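Local coordinates for protein type C neurotoxin (Clostridium botulinum, PDB 3PME) that is the receptor-binding domain of a mosaic C/D botulinum neurotoxin, which probably attaches the toxin to nerve-cell membranes through gangliosides and phosphatidylethanolamine, at residues Leu8-Lys13 with Arg196-Phe201; Thr89-Ile94 with Lys177-Gly182. All coordinates share one frame; numbering follows the deposited sequence.

Contact 1. Residues Leu8-Lys13 with Arg196-Phe201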
# COMPACT_ATOMS: atom_id res chain seq x y z
N LEU A 8 16.58 -2.52 18.21
CA LEU A 8 15.41 -1.71 18.50
C LEU A 8 14.28 -2.21 17.63
O LEU A 8 14.46 -2.42 16.44
CB LEU A 8 15.68 -0.22 18.23
CG LEU A 8 14.47 0.69 18.44
CD1 LEU A 8 14.09 0.74 19.91
CD2 LEU A 8 14.76 2.10 17.94
N SER A 9 13.11 -2.43 18.22
CA SER A 9 11.95 -2.87 17.47
C SER A 9 10.70 -2.27 18.10
O SER A 9 10.24 -2.73 19.15
CB SER A 9 11.88 -4.41 17.46
OG SER A 9 10.89 -4.87 16.55
N LEU A 10 10.16 -1.23 17.47
CA LEU A 10 8.97 -0.58 18.00
C LEU A 10 7.75 -1.37 17.58
O LEU A 10 7.42 -1.48 16.39
CB LEU A 10 8.86 0.87 17.53
CG LEU A 10 10.03 1.79 17.88
CD1 LEU A 10 9.75 3.19 17.32
CD2 LEU A 10 10.25 1.85 19.40
N GLN A 11 7.08 -1.96 18.56
CA GLN A 11 5.91 -2.76 18.30
C GLN A 11 4.83 -2.46 19.31
O GLN A 11 5.10 -2.00 20.41
CB GLN A 11 6.25 -4.25 18.32
CG GLN A 11 7.21 -4.67 17.22
CD GLN A 11 7.38 -6.17 17.13
OE1 GLN A 11 7.56 -6.72 16.04
NE2 GLN A 11 7.33 -6.83 18.28
N ASN A 12 3.59 -2.69 18.91
CA ASN A 12 2.47 -2.44 19.80
C ASN A 12 2.15 -3.68 20.62
O ASN A 12 1.72 -4.70 20.08
CB ASN A 12 1.25 -2.00 19.00
CG ASN A 12 0.19 -1.38 19.88
OD1 ASN A 12 -0.38 -2.04 20.75
ND2 ASN A 12 -0.08 -0.09 19.66
N LYS A 13 2.41 -3.60 21.92
CA LYS A 13 2.19 -4.71 22.83
C LYS A 13 1.28 -4.26 23.96
O LYS A 13 1.50 -3.20 24.55
CB LYS A 13 3.51 -5.21 23.41
CG LYS A 13 4.45 -5.83 22.39
CD LYS A 13 3.79 -7.02 21.71
CE LYS A 13 4.66 -7.57 20.59
NZ LYS A 13 3.99 -8.72 19.91
N ARG A 196 5.33 2.31 10.02
CA ARG A 196 5.10 1.07 10.76
C ARG A 196 6.33 0.17 10.80
O ARG A 196 7.19 0.25 9.93
CB ARG A 196 3.89 0.29 10.23
CG ARG A 196 4.18 -0.54 8.96
CD ARG A 196 2.90 -1.26 8.59
NE ARG A 196 3.08 -2.40 7.70
CZ ARG A 196 2.89 -2.35 6.39
NH1 ARG A 196 2.55 -1.20 5.80
NH2 ARG A 196 3.03 -3.44 5.67
N ASP A 197 6.38 -0.68 11.80
CA ASP A 197 7.41 -1.71 11.94
C ASP A 197 8.82 -1.12 11.92
O ASP A 197 9.70 -1.60 11.22
CB ASP A 197 7.23 -2.80 10.88
CG ASP A 197 5.91 -3.55 11.03
OD1 ASP A 197 5.78 -4.32 12.01
OD2 ASP A 197 5.02 -3.37 10.19
N PHE A 198 9.03 -0.08 12.72
CA PHE A 198 10.35 0.54 12.79
C PHE A 198 11.35 -0.34 13.55
O PHE A 198 11.12 -0.69 14.72
CB PHE A 198 10.29 1.92 13.42
CG PHE A 198 11.59 2.67 13.31
CD1 PHE A 198 12.55 2.57 14.31
CD2 PHE A 198 11.85 3.44 12.20
CE1 PHE A 198 13.76 3.23 14.20
CE2 PHE A 198 13.07 4.11 12.07
CZ PHE A 198 14.02 4.01 13.08
N ASN A 199 12.45 -0.69 12.87
CA ASN A 199 13.50 -1.57 13.40
C ASN A 199 14.89 -1.01 13.14
O ASN A 199 15.15 -0.42 12.09
CB ASN A 199 13.45 -2.94 12.72
CG ASN A 199 12.26 -3.77 13.14
OD1 ASN A 199 11.88 -3.76 14.30
ND2 ASN A 199 11.68 -4.50 12.19
N ILE A 200 15.81 -1.24 14.08
CA ILE A 200 17.22 -0.99 13.82
C ILE A 200 18.00 -2.26 14.12
O ILE A 200 17.74 -2.92 15.11
CB ILE A 200 17.76 0.19 14.64
CG1 ILE A 200 17.00 1.47 14.29
CG2 ILE A 200 19.28 0.38 14.38
CD1 ILE A 200 17.42 2.70 15.07
N PHE A 201 18.94 -2.59 13.24
CA PHE A 201 19.73 -3.82 13.36
C PHE A 201 21.20 -3.44 13.50
O PHE A 201 21.64 -2.43 12.95
CB PHE A 201 19.57 -4.68 12.09
CG PHE A 201 18.16 -5.10 11.80
CD1 PHE A 201 17.29 -4.25 11.13
CD2 PHE A 201 17.71 -6.36 12.18
CE1 PHE A 201 15.99 -4.64 10.86
CE2 PHE A 201 16.41 -6.75 11.91
CZ PHE A 201 15.55 -5.89 11.25
O HOH W 1 6.86 0.66 14.58
O HOH W 2 8.16 -5.21 13.42
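An antiparallel pairing of two β-strands, from Leu8 to Leu10 on one and from Phe198 to Ile200 on the other, joins the start of the modelled chain to strand 193-201. The two axes approach to 4.7 Å at 170°. Leu8 and Ile200 form the hydrogen-bonded pair: Ile200 N donates to Leu8 O at 3.0 Å, whereas the return bond from Leu8 N to Ile200 O is long and weak. Leu10 N donates to Phe198 O, and the nitrogen lies nearly along the C=O axis (C=O...N angle 170°).

Past this point the strands diverge, and a water takes over the ladder: it donates to Leu10 O at 2.9 Å and accepts from Phe198 N. The divergence coincides with Asp197, whose backbone falls in the left-handed helical region (phi 56°), foreign to an extended strand. The strand pair belongs to the concanavalin-like, lectin-type β-sandwich that forms the N-terminal half of the receptor-binding domain.

On the face carrying Leu8 and Ile200, CG of Leu8 is anti to the backbone N, and its CD2 methyl touches two neighbours. It meets CE1 of Phe198 at 4.0 Å, at the ring edge and near the ring plane, and CD1 of Ile200 at the same distance. Leu10 lies alongside Phe198, pointing the same way, with Leu10 CD1 4.1 Å from Phe198 CB. The other face is polar where Ser9 and Asn199 form the non-hydrogen-bonded pair, their CA atoms 4.5 Å apart. Farther along, Asp197 OD1 accepts a hydrogen bond from Asn41, while Asp197 OD2 forms a salt bridge with Arg196 NE (3.3 Å) in which the hydrogen bond is weak; the Arg196 guanidinium is also engaged by Tyr39, Trp74 and Trp140 through cation-pi contacts.

Contact 2. Residues Thr89-Ile94 with Lys177-Gly182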
# COMPACT_ATOMS: atom_id res chain seq x y z
N THR A 89 11.93 17.46 8.64
CA THR A 89 12.61 16.40 9.37
C THR A 89 11.55 15.51 10.02
O THR A 89 10.67 16.01 10.72
CB THR A 89 13.56 16.96 10.43
OG1 THR A 89 14.61 17.69 9.78
CG2 THR A 89 14.19 15.83 11.24
N ILE A 90 11.63 14.21 9.78
CA ILE A 90 10.64 13.27 10.29
C ILE A 90 11.19 12.38 11.42
O ILE A 90 10.49 12.07 12.38
CB ILE A 90 10.15 12.35 9.16
CG1 ILE A 90 9.61 13.19 8.00
CG2 ILE A 90 9.12 11.35 9.68
CD1 ILE A 90 8.63 14.22 8.42
N ILE A 91 12.45 11.96 11.29
CA ILE A 91 13.07 11.16 12.33
C ILE A 91 14.41 11.80 12.57
O ILE A 91 15.20 11.94 11.64
CB ILE A 91 13.29 9.69 11.90
CG1 ILE A 91 12.00 9.08 11.35
CG2 ILE A 91 13.81 8.86 13.07
CD1 ILE A 91 12.19 7.67 10.79
N ASN A 92 14.67 12.22 13.81
CA ASN A 92 15.87 13.01 14.08
C ASN A 92 16.76 12.35 15.11
O ASN A 92 16.32 12.08 16.23
CB ASN A 92 15.47 14.40 14.58
CG ASN A 92 16.62 15.38 14.55
OD1 ASN A 92 17.76 15.02 14.25
ND2 ASN A 92 16.32 16.64 14.86
N SER A 93 18.00 12.09 14.73
CA SER A 93 18.99 11.58 15.67
C SER A 93 20.31 12.32 15.44
O SER A 93 21.38 11.71 15.40
CB SER A 93 19.16 10.06 15.54
OG SER A 93 19.76 9.50 16.70
N ILE A 94 20.19 13.63 15.26
CA ILE A 94 21.33 14.54 15.20
C ILE A 94 21.42 15.33 16.49
O ILE A 94 20.47 16.00 16.89
CB ILE A 94 21.19 15.56 14.07
CG1 ILE A 94 21.08 14.86 12.72
CG2 ILE A 94 22.38 16.54 14.07
CD1 ILE A 94 22.31 14.15 12.33
N LYS A 177 21.99 8.46 21.45
CA LYS A 177 21.08 7.43 21.95
C LYS A 177 19.61 7.81 21.81
O LYS A 177 18.73 6.96 21.99
CB LYS A 177 21.39 7.13 23.42
CG LYS A 177 20.96 8.24 24.36
CD LYS A 177 21.60 8.08 25.72
CE LYS A 177 21.07 9.11 26.70
NZ LYS A 177 19.61 8.92 26.94
N THR A 178 19.33 9.07 21.49
CA THR A 178 17.95 9.54 21.37
C THR A 178 17.50 9.63 19.91
O THR A 178 18.24 10.13 19.06
CB THR A 178 17.78 10.92 22.03
OG1 THR A 178 18.16 10.83 23.41
CG2 THR A 178 16.33 11.38 21.94
N ILE A 179 16.30 9.14 19.64
CA ILE A 179 15.69 9.24 18.32
C ILE A 179 14.36 9.92 18.51
O ILE A 179 13.54 9.45 19.31
CB ILE A 179 15.46 7.86 17.69
CG1 ILE A 179 16.76 7.08 17.62
CG2 ILE A 179 14.88 7.99 16.29
CD1 ILE A 179 16.57 5.62 17.27
N VAL A 180 14.13 11.01 17.78
CA VAL A 180 12.85 11.71 17.89
C VAL A 180 12.05 11.60 16.59
O VAL A 180 12.50 12.08 15.54
CB VAL A 180 13.06 13.20 18.21
CG1 VAL A 180 11.72 13.94 18.26
CG2 VAL A 180 13.83 13.36 19.52
N PHE A 181 10.87 10.98 16.68
CA PHE A 181 9.95 10.89 15.56
C PHE A 181 8.97 12.05 15.64
O PHE A 181 8.35 12.27 16.69
CB PHE A 181 9.15 9.58 15.61
CG PHE A 181 9.98 8.35 15.42
CD1 PHE A 181 10.71 7.83 16.47
CD2 PHE A 181 10.02 7.71 14.19
CE1 PHE A 181 11.48 6.68 16.29
CE2 PHE A 181 10.78 6.56 14.01
CZ PHE A 181 11.51 6.05 15.06
N GLY A 182 8.82 12.79 14.55
CA GLY A 182 7.85 13.87 14.54
C GLY A 182 8.20 15.04 13.65
O GLY A 182 9.37 15.27 13.34
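Ile91 lays its side chain against the ring of Phe181, both pointing the same way from a non-hydrogen-bonded antiparallel pair. CG2 of Ile91 stands over one ring face, displaced toward the rim, in a CH-pi contact 4.1 Å from the centroid and 18° off the normal, while Ile91 CD1 reaches Phe181 CE2 at 3.7 Å. With CG2 anti to the backbone N, the same methyl also packs tightly on Ile179 CG2, at 3.5 Å.

The backbone fixes this register. Asn92 and Val180 exchange two bonds, Asn92 N to Val180 O at 2.8 Å and Val180 N to Asn92 O at 2.9 Å; Gly182 N adds a nearly straight one to Ile90 O (172° at the hydrogen). Beyond the pair, the hydroxyl of Ser93, anti to its backbone N, donates to Thr178 O at 2.9 Å. Asn92 turns its OD1 back to accept from Ile94 N, 3.0 Å away, in an Asx turn.

The chain corners at Ile91, and Ile90 and Ile91 both face Leu102 in a classic β-bulge, which accompanies the change of direction; the segment axes of 92-94 and 178-181 run at 143°, approaching to 4.9 Å. Strand 100-105 flanks the 89-94 side, with Trp100 and Leu102 against Ile91, and strand 51-55 flanks strand 178-181, with Ile52 and Val54 against Phe181.

In the fold
Both contacts are antiparallel strand pairings in the lectin-like half of the domain, with contact 2 nested in the chain loop that contact 1 closes. Strands 178-181 and 193-201 follow each other in the chain, so each contact takes one of two successive strands. Their centres lie 15 Å apart, and their apolar faces meet: Phe198 CE1 touches Phe181 CZ at 3.7 Å within an edge-to-face ring pair, and Ile200 CD1 touches Ile179 CD1 at 3.8 Å. Both are largely buried, but in contact 2 the face bearing Asn92 and Val180 is partly exposed. Contact 1 diverges into a water-mediated link and a charged end, whereas contact 2 runs from the corner at Ile91 to a serine hydroxyl bond.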